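Local coordinates for flagellar brake protein YcgR (PDB 5KEC) that binds cyclic di-GMP and, as the MrkH activator of type 3 fimbriae, probably switches on transcription linked to biofilm formation, at residues D47-I59 against S88-P101. Sequence-based numbering, arbitrary orientation.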
# COMPACT_ATOMS: atom_id res chain seq x y z
N ASP B 47 -19.37 15.84 -0.26
CA ASP B 47 -19.72 17.07 0.44
C ASP B 47 -18.45 17.82 0.82
O ASP B 47 -17.35 17.42 0.44
CB ASP B 47 -20.62 16.79 1.65
CG ASP B 47 -19.95 15.91 2.68
OD1 ASP B 47 -18.80 16.21 3.07
OD2 ASP B 47 -20.58 14.91 3.10
N PHE B 48 -18.61 18.91 1.56
CA PHE B 48 -17.51 19.82 1.81
C PHE B 48 -16.34 19.19 2.56
O PHE B 48 -15.21 19.67 2.48
CB PHE B 48 -18.01 21.06 2.56
CG PHE B 48 -18.64 20.75 3.90
CD1 PHE B 48 -17.91 20.92 5.07
CD2 PHE B 48 -19.94 20.30 3.98
CE1 PHE B 48 -18.48 20.64 6.30
CE2 PHE B 48 -20.52 20.02 5.21
CZ PHE B 48 -19.78 20.19 6.37
N ALA B 49 -16.60 18.09 3.27
CA ALA B 49 -15.58 17.51 4.14
C ALA B 49 -15.25 16.04 3.85
O ALA B 49 -14.19 15.55 4.24
CB ALA B 49 -15.99 17.68 5.59
N GLU B 50 -16.16 15.35 3.17
CA GLU B 50 -16.04 13.90 3.01
C GLU B 50 -16.56 13.40 1.66
O GLU B 50 -17.33 14.08 0.99
CB GLU B 50 -16.80 13.19 4.13
CG GLU B 50 -16.22 13.40 5.52
CD GLU B 50 -17.14 12.92 6.63
OE1 GLU B 50 -18.37 12.87 6.40
OE2 GLU B 50 -16.63 12.60 7.72
N PHE B 51 -16.10 12.22 1.26
CA PHE B 51 -16.68 11.54 0.11
C PHE B 51 -17.05 10.14 0.51
O PHE B 51 -16.43 9.56 1.40
CB PHE B 51 -15.71 11.52 -1.08
CG PHE B 51 -14.53 10.61 -0.89
CD1 PHE B 51 -14.59 9.28 -1.27
CD2 PHE B 51 -13.35 11.10 -0.33
CE1 PHE B 51 -13.49 8.44 -1.10
CE2 PHE B 51 -12.25 10.27 -0.16
CZ PHE B 51 -12.32 8.94 -0.54
N HIS B 52 -18.08 9.58 -0.13
CA HIS B 52 -18.56 8.26 0.24
C HIS B 52 -18.34 7.25 -0.87
O HIS B 52 -18.36 7.59 -2.04
CB HIS B 52 -20.05 8.30 0.55
CG HIS B 52 -20.39 9.11 1.75
ND1 HIS B 52 -21.63 9.08 2.35
CD2 HIS B 52 -19.65 9.99 2.47
CE1 HIS B 52 -21.64 9.90 3.38
NE2 HIS B 52 -20.45 10.46 3.48
N ILE B 53 -18.14 6.00 -0.46
CA ILE B 53 -18.24 4.88 -1.38
C ILE B 53 -19.01 3.78 -0.66
O ILE B 53 -19.14 3.81 0.57
CB ILE B 53 -16.85 4.37 -1.81
CG1 ILE B 53 -16.02 3.97 -0.60
CG2 ILE B 53 -16.12 5.44 -2.64
CD1 ILE B 53 -16.08 2.49 -0.30
N GLN B 54 -19.53 2.82 -1.42
CA GLN B 54 -20.30 1.73 -0.85
C GLN B 54 -19.77 0.41 -1.36
O GLN B 54 -19.47 0.26 -2.55
CB GLN B 54 -21.79 1.88 -1.19
CG GLN B 54 -22.44 3.12 -0.59
CD GLN B 54 -23.80 3.42 -1.20
OE1 GLN B 54 -24.45 2.53 -1.74
NE2 GLN B 54 -24.23 4.68 -1.13
N THR B 55 -19.66 -0.56 -0.46
CA THR B 55 -19.13 -1.86 -0.80
C THR B 55 -19.41 -2.85 0.32
O THR B 55 -19.53 -2.47 1.48
CB THR B 55 -17.61 -1.79 -1.04
OG1 THR B 55 -17.09 -3.11 -1.27
CG2 THR B 55 -16.91 -1.19 0.17
N HIS B 56 -19.53 -4.13 -0.03
CA HIS B 56 -19.73 -5.15 0.99
C HIS B 56 -18.42 -5.54 1.66
O HIS B 56 -18.42 -6.17 2.72
CB HIS B 56 -20.42 -6.39 0.39
CG HIS B 56 -21.90 -6.21 0.20
ND1 HIS B 56 -22.44 -5.68 -0.95
CD2 HIS B 56 -22.94 -6.50 1.01
CE1 HIS B 56 -23.76 -5.65 -0.84
NE2 HIS B 56 -24.09 -6.14 0.34
N ARG B 57 -17.30 -5.16 1.06
CA ARG B 57 -15.98 -5.53 1.58
C ARG B 57 -15.65 -4.79 2.88
O ARG B 57 -16.12 -3.67 3.11
CB ARG B 57 -14.89 -5.25 0.54
CG ARG B 57 -15.33 -5.46 -0.90
CD ARG B 57 -15.52 -6.93 -1.23
NE ARG B 57 -14.25 -7.65 -1.26
CZ ARG B 57 -14.04 -8.75 -1.97
NH1 ARG B 57 -15.01 -9.26 -2.73
NH2 ARG B 57 -12.85 -9.34 -1.94
N LYS B 58 -14.83 -5.41 3.71
CA LYS B 58 -14.32 -4.76 4.91
C LYS B 58 -13.03 -4.03 4.56
O LYS B 58 -12.12 -4.62 3.97
CB LYS B 58 -14.07 -5.77 6.04
CG LYS B 58 -15.32 -6.32 6.71
CD LYS B 58 -16.03 -7.35 5.84
CE LYS B 58 -16.84 -8.33 6.68
NZ LYS B 58 -17.80 -7.64 7.59
N ILE B 59 -12.95 -2.76 4.93
CA ILE B 59 -11.77 -1.96 4.65
C ILE B 59 -11.17 -1.48 5.97
O ILE B 59 -11.87 -0.89 6.79
CB ILE B 59 -12.12 -0.74 3.78
CG1 ILE B 59 -12.84 -1.19 2.51
CG2 ILE B 59 -10.86 0.06 3.43
CD1 ILE B 59 -13.46 -0.04 1.73
N SER B 88 -25.72 1.07 4.44
CA SER B 88 -26.46 1.98 3.58
C SER B 88 -27.70 1.31 3.01
O SER B 88 -28.23 1.75 2.00
CB SER B 88 -25.57 2.49 2.44
OG SER B 88 -26.14 3.64 1.82
N GLY B 89 -28.15 0.25 3.66
CA GLY B 89 -29.42 -0.39 3.32
C GLY B 89 -29.69 -0.58 1.84
O GLY B 89 -30.83 -0.42 1.38
N VAL B 90 -28.65 -0.93 1.08
CA VAL B 90 -28.82 -1.32 -0.31
C VAL B 90 -28.27 -2.73 -0.46
O VAL B 90 -27.06 -2.91 -0.56
CB VAL B 90 -28.06 -0.39 -1.27
CG1 VAL B 90 -28.65 -0.47 -2.66
CG2 VAL B 90 -28.08 1.04 -0.77
N ASP B 91 -29.16 -3.71 -0.45
CA ASP B 91 -28.73 -5.10 -0.37
C ASP B 91 -27.90 -5.19 0.90
O ASP B 91 -26.94 -5.94 0.99
CB ASP B 91 -27.90 -5.48 -1.60
CG ASP B 91 -27.59 -6.96 -1.66
OD1 ASP B 91 -26.56 -7.32 -2.26
OD2 ASP B 91 -28.39 -7.76 -1.12
N LYS B 92 -28.31 -4.38 1.89
CA LYS B 92 -27.54 -4.17 3.11
C LYS B 92 -26.04 -4.10 2.87
O LYS B 92 -25.29 -5.00 3.25
CB LYS B 92 -27.89 -5.20 4.18
CG LYS B 92 -28.84 -4.67 5.24
CD LYS B 92 -28.32 -3.35 5.80
CE LYS B 92 -29.24 -2.78 6.87
NZ LYS B 92 -30.58 -2.42 6.33
N GLY B 93 -25.61 -3.02 2.23
CA GLY B 93 -24.20 -2.79 1.97
C GLY B 93 -23.62 -1.82 2.98
O GLY B 93 -24.35 -1.26 3.80
N ILE B 94 -22.31 -1.62 2.93
CA ILE B 94 -21.66 -0.69 3.84
C ILE B 94 -21.36 0.63 3.16
O ILE B 94 -20.73 0.67 2.10
CB ILE B 94 -20.34 -1.27 4.38
CG1 ILE B 94 -20.60 -2.57 5.14
CG2 ILE B 94 -19.66 -0.25 5.28
CD1 ILE B 94 -19.48 -3.59 5.01
N ARG B 95 -21.81 1.71 3.78
CA ARG B 95 -21.48 3.06 3.34
C ARG B 95 -20.27 3.55 4.12
O ARG B 95 -20.34 3.70 5.34
CB ARG B 95 -22.67 3.99 3.55
CG ARG B 95 -22.42 5.42 3.11
CD ARG B 95 -23.69 6.27 3.20
NE ARG B 95 -24.04 6.63 4.57
CZ ARG B 95 -24.92 5.98 5.32
NH1 ARG B 95 -25.56 4.92 4.83
NH2 ARG B 95 -25.17 6.39 6.56
N TYR B 96 -19.17 3.77 3.41
CA TYR B 96 -17.95 4.30 4.01
C TYR B 96 -17.83 5.79 3.74
O TYR B 96 -18.03 6.24 2.61
CB TYR B 96 -16.72 3.61 3.42
CG TYR B 96 -16.56 2.16 3.81
CD1 TYR B 96 -17.02 1.15 2.98
CD2 TYR B 96 -15.93 1.81 4.99
CE1 TYR B 96 -16.86 -0.17 3.33
CE2 TYR B 96 -15.77 0.49 5.35
CZ TYR B 96 -16.23 -0.50 4.51
OH TYR B 96 -16.08 -1.82 4.85
N ALA B 97 -17.49 6.55 4.77
CA ALA B 97 -17.19 7.97 4.59
C ALA B 97 -15.71 8.20 4.82
O ALA B 97 -15.15 7.80 5.85
CB ALA B 97 -18.03 8.82 5.52
N PHE B 98 -15.06 8.84 3.85
CA PHE B 98 -13.64 9.16 3.94
C PHE B 98 -13.48 10.67 3.96
O PHE B 98 -14.26 11.38 3.33
CB PHE B 98 -12.89 8.58 2.74
CG PHE B 98 -12.80 7.07 2.72
CD1 PHE B 98 -11.72 6.43 3.30
CD2 PHE B 98 -13.78 6.31 2.11
CE1 PHE B 98 -11.63 5.05 3.29
CE2 PHE B 98 -13.70 4.94 2.10
CZ PHE B 98 -12.62 4.30 2.69
N SER B 99 -12.49 11.17 4.68
CA SER B 99 -12.19 12.59 4.63
C SER B 99 -11.68 12.94 3.24
O SER B 99 -10.95 12.16 2.64
CB SER B 99 -11.14 12.97 5.68
OG SER B 99 -11.73 13.12 6.96
N LEU B 100 -12.08 14.09 2.72
CA LEU B 100 -11.56 14.53 1.44
C LEU B 100 -10.05 14.63 1.55
O LEU B 100 -9.53 15.07 2.57
CB LEU B 100 -12.16 15.87 1.02
CG LEU B 100 -13.54 15.83 0.36
CD1 LEU B 100 -14.07 17.24 0.14
CD2 LEU B 100 -13.50 15.06 -0.96
N PRO B 101 -9.34 14.21 0.50
CA PRO B 101 -7.88 14.31 0.51
C PRO B 101 -7.48 15.77 0.52
O PRO B 101 -8.23 16.62 0.04
CB PRO B 101 -7.49 13.66 -0.82
CG PRO B 101 -8.68 13.87 -1.70
CD PRO B 101 -9.86 13.74 -0.80
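Tyr-96 OH is gripped twice by the turn that follows strand 50-55: it donates to a lone pair of Arg-57 O, 2.5 Å away, and accepts from Ile-59 N at 3.3 Å, the latter bent to 136° at the hydrogen. Tyr-96 CG lies beside its backbone N (chi1 -69°), which lays the ring along the neighbouring strand, where Thr-55 CG2 meets Tyr-96 CE1 at 3.3 Å. Ile-59 CD1 sits over one ring face and Ile-94 CG2 over the other, so the ring is sandwiched between two isoleucines while the hydroxyl is held at its end.

Farther along the same face, Phe-98 CB sits over the Phe-51 ring, 3.7 Å from its centroid. The two rings are nearly parallel (15°) but slid apart with little overlap; Phe-67 meets both edge-to-face. Ile-53 CG1 reaches the edge of the Phe-98 ring, 3.7 Å from Phe-98 CE2. The other face is more polar: His-52 lies alongside Arg-95, whose guanidinium pairs with Asp-86, and His-52 NE2 touches Ala-97 CB at 3.6 Å. Beyond the strand end, His-56 NE2 donates in its ring plane to Asp-91 O (2.9 Å), in the poorly ordered 88-92 region.

Paired backbone bonds at Phe-51/Phe-98, Ile-53/Tyr-96 and Thr-55/Ile-94 define an antiparallel pairing of non-consecutive strands, within the curled antiparallel sheet of the YcgR-like N-terminal domain, the Phe-51 end of its aromatic face packed against Phe-20 of helix 13-25.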